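PDB 3MOG: 3-hydroxyadipyl-CoA dehydrogenase from Escherichia coli, which catalyses the NAD(+)-dependent oxidation of (3S)-3-hydroxyadipyl-CoA to 3-oxoadipyl-CoA, a reaction of phenylacetate degradation. Local coordinates for residues 233-238 / 280-285; 241-246 / 264-269; 217-222 / 387-392. One frame throughout, in Å; residues are numbered along the deposited sequence.

Contact 1 of 3, residues 233-238 / 280-285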
loop_
_atom_site.group_PDB
_atom_site.type_symbol
_atom_site.label_atom_id
_atom_site.label_comp_id
_atom_site.label_asym_id
_atom_site.label_seq_id
_atom_site.Cartn_x
_atom_site.Cartn_y
_atom_site.Cartn_z
ATOM N N LEU C 233 17.729 4.880 21.657
ATOM C CA LEU C 233 17.608 3.417 21.616
ATOM C C LEU C 233 17.861 2.851 20.216
ATOM O O LEU C 233 18.495 1.811 20.088
ATOM C CB LEU C 233 16.245 2.945 22.146
ATOM C CG LEU C 233 16.000 1.445 22.365
ATOM C CD1 LEU C 233 16.848 0.912 23.503
ATOM C CD2 LEU C 233 14.534 1.160 22.634
ATOM N N THR C 234 17.411 3.532 19.167
ATOM C CA THR C 234 17.783 3.084 17.812
ATOM C C THR C 234 19.295 3.196 17.540
ATOM O O THR C 234 19.863 2.338 16.855
ATOM C CB THR C 234 17.003 3.789 16.679
ATOM O OG1 THR C 234 17.308 5.190 16.649
ATOM C CG2 THR C 234 15.513 3.598 16.841
ATOM N N ASP C 235 19.934 4.243 18.077
ATOM C CA ASP C 235 21.401 4.398 18.000
ATOM C C ASP C 235 22.126 3.280 18.751
ATOM O O ASP C 235 23.169 2.806 18.316
ATOM C CB ASP C 235 21.857 5.769 18.526
ATOM C CG ASP C 235 22.068 6.805 17.414
ATOM O OD1 ASP C 235 21.626 6.568 16.271
ATOM O OD2 ASP C 235 22.683 7.868 17.690
ATOM N N LEU C 236 21.545 2.834 19.859
ATOM C CA LEU C 236 22.136 1.765 20.656
ATOM C C LEU C 236 21.800 0.358 20.187
ATOM O O LEU C 236 22.534 -0.576 20.485
ATOM C CB LEU C 236 21.748 1.933 22.121
ATOM C CG LEU C 236 22.885 2.420 23.014
ATOM C CD1 LEU C 236 22.386 3.450 24.004
ATOM C CD2 LEU C 236 23.550 1.235 23.731
ATOM N N ILE C 237 20.678 0.191 19.491
ATOM C CA ILE C 237 20.348 -1.098 18.888
ATOM C C ILE C 237 21.160 -1.223 17.599
ATOM O O ILE C 237 21.650 -2.303 17.256
ATOM C CB ILE C 237 18.817 -1.263 18.640
ATOM C CG1 ILE C 237 18.075 -1.459 19.966
ATOM C CG2 ILE C 237 18.509 -2.482 17.745
ATOM C CD1 ILE C 237 16.555 -1.389 19.843
ATOM N N GLY C 238 21.332 -0.100 16.913
ATOM C CA GLY C 238 22.018 -0.091 15.632
ATOM C C GLY C 238 20.992 0.157 14.559
ATOM O O GLY C 238 20.066 -0.643 14.386
ATOM N N LEU C 280 28.606 7.412 15.028
ATOM C CA LEU C 280 27.645 8.427 14.584
ATOM C C LEU C 280 26.339 7.787 14.084
ATOM O O LEU C 280 26.358 6.827 13.315
ATOM C CB LEU C 280 28.265 9.317 13.496
ATOM C CG LEU C 280 27.471 10.532 12.992
ATOM C CD1 LEU C 280 27.230 11.554 14.103
ATOM C CD2 LEU C 280 28.152 11.193 11.790
ATOM N N GLY C 281 25.211 8.318 14.541
ATOM C CA GLY C 281 23.907 7.878 14.071
ATOM C C GLY C 281 23.002 9.080 14.019
ATOM O O GLY C 281 23.273 10.039 13.290
ATOM N N VAL C 282 21.926 9.025 14.802
ATOM C CA VAL C 282 21.126 10.207 15.087
ATOM C C VAL C 282 22.027 11.147 15.882
ATOM O O VAL C 282 22.056 12.355 15.641
ATOM C CB VAL C 282 19.857 9.856 15.910
ATOM C CG1 VAL C 282 19.208 11.098 16.470
ATOM C CG2 VAL C 282 18.859 9.101 15.060
ATOM N N TYR C 283 22.781 10.559 16.804
ATOM C CA TYR C 283 23.693 11.289 17.668
ATOM C C TYR C 283 25.147 11.021 17.328
ATOM O O TYR C 283 25.475 10.036 16.653
ATOM C CB TYR C 283 23.461 10.892 19.123
ATOM C CG TYR C 283 22.076 11.200 19.597
ATOM C CD1 TYR C 283 21.116 10.193 19.683
ATOM C CD2 TYR C 283 21.712 12.499 19.944
ATOM C CE1 TYR C 283 19.831 10.470 20.114
ATOM C CE2 TYR C 283 20.427 12.787 20.378
ATOM C CZ TYR C 283 19.488 11.760 20.461
ATOM O OH TYR C 283 18.205 12.022 20.887
ATOM N N ASP C 284 26.004 11.916 17.821
ATOM C CA ASP C 284 27.454 11.749 17.801
ATOM C C ASP C 284 27.854 11.063 19.094
ATOM O O ASP C 284 27.577 11.571 20.184
ATOM C CB ASP C 284 28.137 13.115 17.698
ATOM C CG ASP C 284 29.503 13.037 17.060
ATOM O OD1 ASP C 284 30.333 12.219 17.518
ATOM O OD2 ASP C 284 29.742 13.796 16.093
ATOM N N TRP C 285 28.498 9.908 18.979
ATOM C CA TRP C 285 28.842 9.125 20.160
ATOM C C TRP C 285 30.280 9.331 20.653
ATOM O O TRP C 285 30.702 8.719 21.643
ATOM C CB TRP C 285 28.502 7.651 19.939
ATOM C CG TRP C 285 27.021 7.433 19.964
ATOM C CD1 TRP C 285 26.153 7.555 18.912
ATOM C CD2 TRP C 285 26.223 7.099 21.103
ATOM N NE1 TRP C 285 24.869 7.302 19.325
ATOM C CE2 TRP C 285 24.880 7.017 20.664
ATOM C CE3 TRP C 285 26.513 6.852 22.452
ATOM C CZ2 TRP C 285 23.826 6.695 21.526
ATOM C CZ3 TRP C 285 25.463 6.534 23.313
ATOM C CH2 TRP C 285 24.134 6.461 22.842
#
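In the first helical C-terminal domain of this 3-hydroxyacyl-CoA dehydrogenase, the last turn of helix 230-237 holds the irregular loop 280-285 through one buried carboxylate, that of Asp235. Its two oxygens face the loop backbone and take neighbouring amides, each on a syn lone pair: Val282 N gives its hydrogen to Asp235 OD1 at 2.9 Å, and Tyr283 N gives one to Asp235 OD2 at 2.8 Å. The carboxylate thus bridges two consecutive N-H groups of the loop, which fixes its rotation.

The indole of Trp285 comes in obliquely, its plane 54° from the carboxylate. Its NE1 donates to Asp235 OD2 over 2.8 Å, reaching the oxygen from above the carboxylate plane, while that oxygen stays close to the ring plane. OD2 therefore serves two donors, and OD1 has a second one in Gln239 NE2; so many N-H groups probably keep Asp235 ionised. Asp235 OD1 lies 3.4 Å from Gly281 CA, where a CB would run into that oxygen.

Around this polar centre, the Tyr283 ring presents its edge to Asp235 OD2 and sends its hydroxyl away to Asp217, while Val282 CG1 lies over one face of the Tyr283 ring, toward its rim. Further out, Leu236 crosses the indole at about a right angle, its CD1 resting 3.7 Å from Trp285 CH2.

Contact 2 of 3, residues 241-246 / 264-269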
loop_
_atom_site.group_PDB
_atom_site.type_symbol
_atom_site.label_atom_id
_atom_site.label_comp_id
_atom_site.label_asym_id
_atom_site.label_seq_id
_atom_site.Cartn_x
_atom_site.Cartn_y
_atom_site.Cartn_z
ATOM N N VAL C 241 19.980 -2.644 12.276
ATOM C CA VAL C 241 19.206 -3.732 12.883
ATOM C C VAL C 241 17.735 -3.328 13.063
ATOM O O VAL C 241 16.829 -4.071 12.668
ATOM C CB VAL C 241 19.829 -4.196 14.238
ATOM C CG1 VAL C 241 19.030 -5.354 14.862
ATOM C CG2 VAL C 241 21.302 -4.612 14.052
ATOM N N ASN C 242 17.514 -2.133 13.614
ATOM C CA ASN C 242 16.168 -1.659 13.934
ATOM C C ASN C 242 15.361 -1.396 12.667
ATOM O O ASN C 242 14.174 -1.714 12.619
ATOM C CB ASN C 242 16.246 -0.464 14.898
ATOM C CG ASN C 242 14.905 0.211 15.158
ATOM O OD1 ASN C 242 14.499 1.115 14.415
ATOM N ND2 ASN C 242 14.243 -0.168 16.264
ATOM N N PHE C 243 16.032 -0.874 11.636
ATOM C CA PHE C 243 15.425 -0.595 10.331
ATOM C C PHE C 243 15.074 -1.886 9.611
ATOM O O PHE C 243 14.070 -1.940 8.891
ATOM C CB PHE C 243 16.375 0.248 9.466
ATOM C CG PHE C 243 15.817 0.653 8.111
ATOM C CD1 PHE C 243 14.859 1.655 8.007
ATOM C CD2 PHE C 243 16.310 0.079 6.943
ATOM C CE1 PHE C 243 14.362 2.067 6.766
ATOM C CE2 PHE C 243 15.824 0.472 5.679
ATOM C CZ PHE C 243 14.846 1.466 5.591
ATOM N N ALA C 244 15.902 -2.914 9.799
ATOM C CA ALA C 244 15.667 -4.225 9.171
ATOM C C ALA C 244 14.435 -4.897 9.763
ATOM O O ALA C 244 13.682 -5.545 9.041
ATOM C CB ALA C 244 16.899 -5.145 9.306
ATOM N N VAL C 245 14.238 -4.738 11.072
ATOM C CA VAL C 245 13.024 -5.228 11.738
ATOM C C VAL C 245 11.768 -4.491 11.224
ATOM O O VAL C 245 10.797 -5.129 10.812
ATOM C CB VAL C 245 13.159 -5.199 13.291
ATOM C CG1 VAL C 245 11.845 -5.570 13.950
ATOM C CG2 VAL C 245 14.286 -6.162 13.765
ATOM N N THR C 246 11.816 -3.161 11.206
ATOM C CA THR C 246 10.732 -2.330 10.669
ATOM C C THR C 246 10.318 -2.743 9.258
ATOM O O THR C 246 9.126 -2.960 8.992
ATOM C CB THR C 246 11.115 -0.818 10.691
ATOM O OG1 THR C 246 11.127 -0.355 12.035
ATOM C CG2 THR C 246 10.124 0.061 9.902
ATOM N N VAL C 264 14.198 9.054 6.746
ATOM C CA VAL C 264 15.209 9.581 7.655
ATOM C C VAL C 264 16.060 8.451 8.213
ATOM O O VAL C 264 17.283 8.583 8.292
ATOM C CB VAL C 264 14.590 10.410 8.812
ATOM C CG1 VAL C 264 15.689 11.028 9.692
ATOM C CG2 VAL C 264 13.699 11.492 8.255
ATOM N N GLN C 265 15.424 7.334 8.564
ATOM C CA GLN C 265 16.171 6.169 9.037
ATOM C C GLN C 265 16.936 5.493 7.909
ATOM O O GLN C 265 18.112 5.167 8.076
ATOM C CB GLN C 265 15.280 5.156 9.767
ATOM C CG GLN C 265 16.105 4.164 10.591
ATOM C CD GLN C 265 15.273 3.162 11.374
ATOM O OE1 GLN C 265 14.149 2.829 10.992
ATOM N NE2 GLN C 265 15.846 2.643 12.464
ATOM N N GLN C 266 16.265 5.287 6.778
ATOM C CA GLN C 266 16.879 4.693 5.590
ATOM C C GLN C 266 18.162 5.432 5.232
ATOM O O GLN C 266 19.186 4.806 5.018
ATOM C CB GLN C 266 15.928 4.726 4.376
ATOM C CG GLN C 266 16.491 3.947 3.177
ATOM C CD GLN C 266 15.564 3.837 1.991
ATOM O OE1 GLN C 266 15.197 2.737 1.596
ATOM N NE2 GLN C 266 15.194 4.971 1.399
ATOM N N GLU C 267 18.083 6.762 5.177
ATOM C CA GLU C 267 19.242 7.614 4.895
ATOM C C GLU C 267 20.422 7.358 5.826
ATOM O O GLU C 267 21.567 7.315 5.364
ATOM C CB GLU C 267 18.855 9.096 4.942
ATOM C CG GLU C 267 19.860 10.020 4.291
ATOM C CD GLU C 267 19.624 10.216 2.800
ATOM O OE1 GLU C 267 19.146 9.279 2.111
ATOM O OE2 GLU C 267 19.931 11.329 2.321
ATOM N N LEU C 268 20.137 7.171 7.121
ATOM C CA LEU C 268 21.176 6.881 8.109
ATOM C C LEU C 268 21.836 5.514 7.894
ATOM O O LEU C 268 23.044 5.364 8.119
ATOM C CB LEU C 268 20.636 6.992 9.542
ATOM C CG LEU C 268 20.213 8.354 10.125
ATOM C CD1 LEU C 268 19.801 8.162 11.585
ATOM C CD2 LEU C 268 21.298 9.433 10.025
ATOM N N VAL C 269 21.052 4.531 7.452
ATOM C CA VAL C 269 21.559 3.171 7.222
ATOM C C VAL C 269 22.433 3.103 5.971
ATOM O O VAL C 269 23.562 2.618 6.019
ATOM C CB VAL C 269 20.413 2.125 7.125
ATOM C CG1 VAL C 269 20.969 0.716 6.790
ATOM C CG2 VAL C 269 19.590 2.106 8.429
HETATM O O HOH W 1 12.612 1.881 13.136
#
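Gln265 reaches out from helix 263-270 with CG anti to its backbone N (chi1 -164°) and the chain extended beyond, toward helix 239-252 of the same first 3-hydroxyacyl-CoA dehydrogenase C-terminal domain; the axes of segments 241-246 and 264-269 approach to 10.2 Å and cross at -132°. Its CB and CG run along Phe243, CG lying 3.8 Å from Phe243 CD1. CD continues past Phe243 CB. At the tip, OE1 lies in the plane of the Phe243 ring, at its edge, 3.3 Å from CD1, and accepts from a water. NE2 gives a fairly straight bond (161°) to Asn242 OD1 at 2.8 Å, in the carbonyl plane on a lone pair, and another to Gln239 OE1.

The same water donates to Asn242 OD1 and accepts from Thr246 OG1, which Arg196 also holds. Gln266 CA makes a CH-pi contact over one face of Phe243, 4.1 Å from the ring centroid, and Val269 CG2 packs on Phe243 CB. Gln266 also packs on Trp254 of a second subunit. With acceptors for NE2 and a water donor for OE1, the Gln265 amide is probably held in a single orientation, since a flip would set NE2 against the water's hydrogen and OE1 against two carbonyl oxygens.

Contact 3 of 3, residues 217-222 / 387-392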
loop_
_atom_site.group_PDB
_atom_site.type_symbol
_atom_site.label_atom_id
_atom_site.label_comp_id
_atom_site.label_asym_id
_atom_site.label_seq_id
_atom_site.Cartn_x
_atom_site.Cartn_y
_atom_site.Cartn_z
ATOM N N ASP C 217 13.455 12.343 22.785
ATOM C CA ASP C 217 13.913 11.331 23.749
ATOM C C ASP C 217 13.639 11.688 25.220
ATOM O O ASP C 217 13.370 10.806 26.047
ATOM C CB ASP C 217 15.404 11.032 23.570
ATOM C CG ASP C 217 15.699 10.193 22.331
ATOM O OD1 ASP C 217 14.765 9.658 21.697
ATOM O OD2 ASP C 217 16.883 10.078 21.980
ATOM N N ALA C 218 13.691 12.978 25.537
ATOM C CA ALA C 218 13.506 13.426 26.919
ATOM C C ALA C 218 12.043 13.367 27.329
ATOM O O ALA C 218 11.731 13.007 28.455
ATOM C CB ALA C 218 14.060 14.835 27.111
ATOM N N ALA C 219 11.156 13.729 26.406
ATOM C CA ALA C 219 9.724 13.635 26.637
ATOM C C ALA C 219 9.325 12.189 26.888
ATOM O O ALA C 219 8.598 11.898 27.830
ATOM C CB ALA C 219 8.948 14.202 25.454
ATOM N N LEU C 220 9.827 11.283 26.056
ATOM C CA LEU C 220 9.422 9.885 26.135
ATOM C C LEU C 220 10.014 9.167 27.359
ATOM O O LEU C 220 9.327 8.376 27.997
ATOM C CB LEU C 220 9.716 9.152 24.818
ATOM C CG LEU C 220 8.659 9.182 23.686
ATOM C CD1 LEU C 220 7.361 8.487 24.100
ATOM C CD2 LEU C 220 8.335 10.576 23.155
ATOM N N ARG C 221 11.259 9.480 27.709
ATOM C CA ARG C 221 11.900 8.890 28.894
ATOM C C ARG C 221 11.520 9.576 30.218
ATOM O O ARG C 221 11.124 8.913 31.167
ATOM C CB ARG C 221 13.434 8.800 28.728
ATOM C CG ARG C 221 14.244 8.589 30.034
ATOM C CD ARG C 221 15.768 8.461 29.793
ATOM N NE ARG C 221 16.206 9.250 28.641
ATOM C CZ ARG C 221 16.601 10.521 28.681
ATOM N NH1 ARG C 221 16.955 11.138 27.555
ATOM N NH2 ARG C 221 16.638 11.177 29.833
ATOM N N ASP C 222 11.639 10.897 30.284
ATOM C CA ASP C 222 11.433 11.580 31.563
ATOM C C ASP C 222 10.029 12.164 31.717
ATOM O O ASP C 222 9.678 12.641 32.794
ATOM C CB ASP C 222 12.509 12.645 31.810
ATOM C CG ASP C 222 13.914 12.067 31.849
ATOM O OD1 ASP C 222 14.793 12.617 31.158
ATOM O OD2 ASP C 222 14.140 11.063 32.554
ATOM N N GLY C 387 -1.381 15.922 18.615
ATOM C CA GLY C 387 -1.125 14.797 19.501
ATOM C C GLY C 387 0.220 14.860 20.205
ATOM O O GLY C 387 0.497 14.049 21.092
ATOM N N MET C 388 1.044 15.830 19.805
ATOM C CA MET C 388 2.385 16.064 20.350
ATOM C C MET C 388 3.257 14.804 20.312
ATOM O O MET C 388 3.410 14.209 19.242
ATOM C CB MET C 388 2.315 16.732 21.741
ATOM C CG MET C 388 1.512 18.043 21.754
ATOM S SD MET C 388 2.389 19.421 21.002
ATOM C CE MET C 388 3.113 20.045 22.499
ATOM N N LEU C 389 3.795 14.375 21.455
ATOM C CA LEU C 389 4.831 13.334 21.445
ATOM C C LEU C 389 4.481 12.111 22.268
ATOM O O LEU C 389 4.373 11.002 21.737
ATOM C CB LEU C 389 6.185 13.901 21.912
ATOM C CG LEU C 389 6.834 14.989 21.052
ATOM C CD1 LEU C 389 8.166 15.422 21.645
ATOM C CD2 LEU C 389 7.016 14.526 19.581
ATOM N N ILE C 390 4.322 12.333 23.563
ATOM C CA ILE C 390 4.078 11.290 24.526
ATOM C C ILE C 390 2.734 10.648 24.227
ATOM O O ILE C 390 2.674 9.441 24.008
ATOM C CB ILE C 390 4.096 11.874 25.964
ATOM C CG1 ILE C 390 5.520 12.273 26.366
ATOM C CG2 ILE C 390 3.482 10.905 26.964
ATOM C CD1 ILE C 390 5.579 13.212 27.602
ATOM N N TRP C 391 1.676 11.463 24.177
ATOM C CA TRP C 391 0.322 10.949 23.995
ATOM C C TRP C 391 0.139 10.315 22.636
ATOM O O TRP C 391 -0.497 9.275 22.535
ATOM C CB TRP C 391 -0.757 12.005 24.307
ATOM C CG TRP C 391 -1.005 12.066 25.792
ATOM C CD1 TRP C 391 -0.297 12.790 26.715
ATOM C CD2 TRP C 391 -1.981 11.321 26.531
ATOM N NE1 TRP C 391 -0.788 12.558 27.980
ATOM C CE2 TRP C 391 -1.820 11.660 27.897
ATOM C CE3 TRP C 391 -2.984 10.407 26.172
ATOM C CZ2 TRP C 391 -2.621 11.114 28.903
ATOM C CZ3 TRP C 391 -3.788 9.868 27.172
ATOM C CH2 TRP C 391 -3.598 10.224 28.526
ATOM N N ARG C 392 0.741 10.919 21.612
ATOM C CA ARG C 392 0.662 10.407 20.240
ATOM C C ARG C 392 1.311 9.023 20.125
ATOM O O ARG C 392 0.743 8.119 19.491
ATOM C CB ARG C 392 1.313 11.408 19.273
ATOM C CG ARG C 392 1.351 10.965 17.828
ATOM C CD ARG C 392 1.399 12.144 16.923
ATOM N NE ARG C 392 1.605 11.737 15.532
ATOM C CZ ARG C 392 1.548 12.567 14.499
ATOM N NH1 ARG C 392 1.267 13.847 14.718
ATOM N NH2 ARG C 392 1.763 12.120 13.251
#
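Two first torsions on the 387-392 side set up this contact: Leu389 and Ile390 both carry their gamma carbon (CG and CG1) anti to the carbonyl carbon and beside the backbone N, with chi1 -64° and -71°. Beyond that both chains are extended, so Leu389 CD1 and Ile390 CD1 project side by side onto helix 213-223, where Ala219 and Leu220 receive them.

Ala219 points its methyl between the two. Its CB touches Leu389 CD1 at 4.1 Å and Ile390 CG1 at 4.0 Å, and so small a side chain allows the backbones to come near, with the CA atoms of Leu220 and Ile390 5.8 Å apart. The tip of Ile390 slides past that methyl to the backbone, where CD1 lies 3.3 Å from Ala219 O. Here the helix opens into a wider pi-type turn over 219-222. Leu220 adds the second half of the contact: it crosses Leu389 at about a right angle, with CD2 4.2 Å from Leu389 CB, while its CD1 reaches Ile390 CA. No hydrogen bond links the two segments; the contact is wholly apolar apart from that carbonyl oxygen, and all four residues are buried.

It joins two domains of the same C-terminal family, far apart in the sequence. Leu389 is the N-cap of helix 390-406, and OD1 of Asp345, at the end of strand 341-345, accepts from the backbone N of both Leu389 and Ile390, which probably helps to fix the start of that helix. Around the contact, Ala219 packs on Thr353 of strand 351-356, and Leu220 on Phe226 and on Pro230 of helix 230-237. Beyond it, Trp391, which points away from helix 213-223, lies against helix 438-452, and Arg392 forms a salt bridge with Glu201 of helix 196-207.

How the contacts relate
The three contacts are nested along the chain: contact 2 lies inside the loop closed by contact 1, and contact 1 inside the loop closed by contact 3. Contacts 1 and 2 have centres about 11 Å apart and touch directly: Val282 CG2 packs on Leu268 CD1, and consecutive helices 230-237 and 239-252 carry Thr234 beside Asn242. Contact 3 is further off, its centre about 19 Å from that of contact 1 and about 21 Å from that of contact 2; helices 213-223 and 230-237 follow each other, and Tyr283 probably bonds to Asp217. Contacts 1 and 2 thus hold together the first C-terminal domain, while contact 3 fastens it to the second half of the chain.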